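Local coordinates for diheme cytochrome c (Shewanella baltica, PDB 3U99), which probably carries electrons through two covalently bound c-type hemes, each with its iron held between two axial histidines, at residues N29-P32 against A33-R37. Residues are numbered along the deposited sequence; the frame is centred on the assembly and turned at random. Where two conformers were deposited one is given.
Sequences NLLP and ADKWR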
# COMPACT_ATOMS: atom_id res chain seq x y z
N ASN A 29 1.47 9.09 -1.18
CA ASN A 29 2.06 9.47 -2.45
C ASN A 29 2.22 8.32 -3.44
O ASN A 29 2.78 8.53 -4.54
CB ASN A 29 3.33 10.28 -2.30
CG ASN A 29 4.48 9.49 -1.76
OD1 ASN A 29 4.38 8.28 -1.66
ND2 ASN A 29 5.51 10.25 -1.40
N LEU A 30 1.65 7.17 -3.12
CA LEU A 30 1.66 6.03 -4.06
C LEU A 30 0.50 6.04 -5.05
O LEU A 30 0.55 5.27 -6.01
CB LEU A 30 1.68 4.69 -3.32
CG LEU A 30 2.96 4.46 -2.49
CD1 LEU A 30 2.81 3.19 -1.68
CD2 LEU A 30 4.18 4.36 -3.38
N LEU A 31 -0.53 6.89 -4.82
CA LEU A 31 -1.61 7.02 -5.77
C LEU A 31 -1.97 8.49 -5.94
O LEU A 31 -1.83 9.24 -4.98
CB LEU A 31 -2.87 6.26 -5.30
CG LEU A 31 -2.82 4.75 -5.31
CD1 LEU A 31 -4.08 4.14 -4.66
CD2 LEU A 31 -2.68 4.15 -6.70
N PRO A 32 -2.48 8.85 -7.10
CA PRO A 32 -3.04 10.19 -7.23
C PRO A 32 -4.41 10.30 -6.57
O PRO A 32 -5.06 9.29 -6.25
CB PRO A 32 -3.13 10.31 -8.76
CG PRO A 32 -3.35 8.93 -9.27
CD PRO A 32 -2.55 8.06 -8.33
N ALA A 33 -4.87 11.54 -6.40
CA ALA A 33 -6.06 11.80 -5.64
C ALA A 33 -7.29 11.08 -6.16
O ALA A 33 -8.06 10.58 -5.34
CB ALA A 33 -6.29 13.30 -5.56
N ASP A 34 -7.51 11.03 -7.47
CA ASP A 34 -8.75 10.42 -7.91
C ASP A 34 -8.77 8.93 -7.61
O ASP A 34 -9.84 8.36 -7.36
CB ASP A 34 -8.94 10.62 -9.40
CG ASP A 34 -7.86 10.12 -10.30
OD1 ASP A 34 -8.14 9.76 -11.46
OD2 ASP A 34 -6.70 10.06 -9.95
N LYS A 35 -7.58 8.30 -7.63
CA LYS A 35 -7.55 6.90 -7.29
C LYS A 35 -7.76 6.67 -5.81
O LYS A 35 -8.41 5.69 -5.40
CB LYS A 35 -6.25 6.31 -7.84
CG LYS A 35 -6.31 6.30 -9.34
CD LYS A 35 -5.19 5.63 -10.10
CE LYS A 35 -5.50 5.69 -11.59
NZ LYS A 35 -4.38 6.11 -12.44
N TRP A 36 -7.30 7.54 -4.93
CA TRP A 36 -7.65 7.43 -3.51
C TRP A 36 -9.16 7.65 -3.31
O TRP A 36 -9.78 6.92 -2.52
CB TRP A 36 -6.88 8.43 -2.68
CG TRP A 36 -5.44 8.04 -2.41
CD1 TRP A 36 -4.37 8.81 -2.68
CD2 TRP A 36 -4.99 6.82 -1.83
NE1 TRP A 36 -3.23 8.15 -2.30
CE2 TRP A 36 -3.60 6.93 -1.77
CE3 TRP A 36 -5.58 5.68 -1.34
CZ2 TRP A 36 -2.77 5.91 -1.25
CZ3 TRP A 36 -4.79 4.69 -0.83
CH2 TRP A 36 -3.39 4.80 -0.78
N ARG A 37 -9.76 8.62 -3.99
CA ARG A 37 -11.18 8.85 -3.80
C ARG A 37 -12.00 7.65 -4.25
O ARG A 37 -13.04 7.35 -3.66
CB ARG A 37 -11.58 10.09 -4.59
CG ARG A 37 -11.14 11.41 -3.98
CD ARG A 37 -11.89 12.59 -4.59
NE ARG A 37 -11.47 12.83 -5.97
CZ ARG A 37 -10.52 13.65 -6.40
NH1 ARG A 37 -9.81 14.41 -5.56
NH2 ARG A 37 -10.24 13.76 -7.69
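L31 lies over one face of the W36 indole, the two side chains crossing at about a right angle. Its CB makes a CH-pi contact with the five-membered ring, 3.7 Å from the ring centroid and 19° off the normal, while CD1 reaches 3.9 Å from W36 CZ3. With L31 CG anti to the carbonyl carbon (chi1 -70°), the isobutyl group runs across the indole, CB over the five-membered ring and CD1 over the six-membered one. On the next residue, the pyrrolidine of P32 rests against the aliphatic part of K35, P32 CG lying 3.9 Å from K35 CD, and the same CG is 3.6 Å from D34 OD2. P32 is the N-cap residue of helix 33-40, and its carbonyl begins the helical bonding: W36 N donates to P32 O at 3.1 Å, and K35 N adds a weak bond to the same oxygen. Farther out, the buried indole is tied down by a hydrogen bond from W36 NE1 to the carbonyl of A28, and W36 also touches a heme c. L31 meets the loop residues I91 and Q94, whereas A33 packs on V66 and W36 on L65, both of helix 55-67.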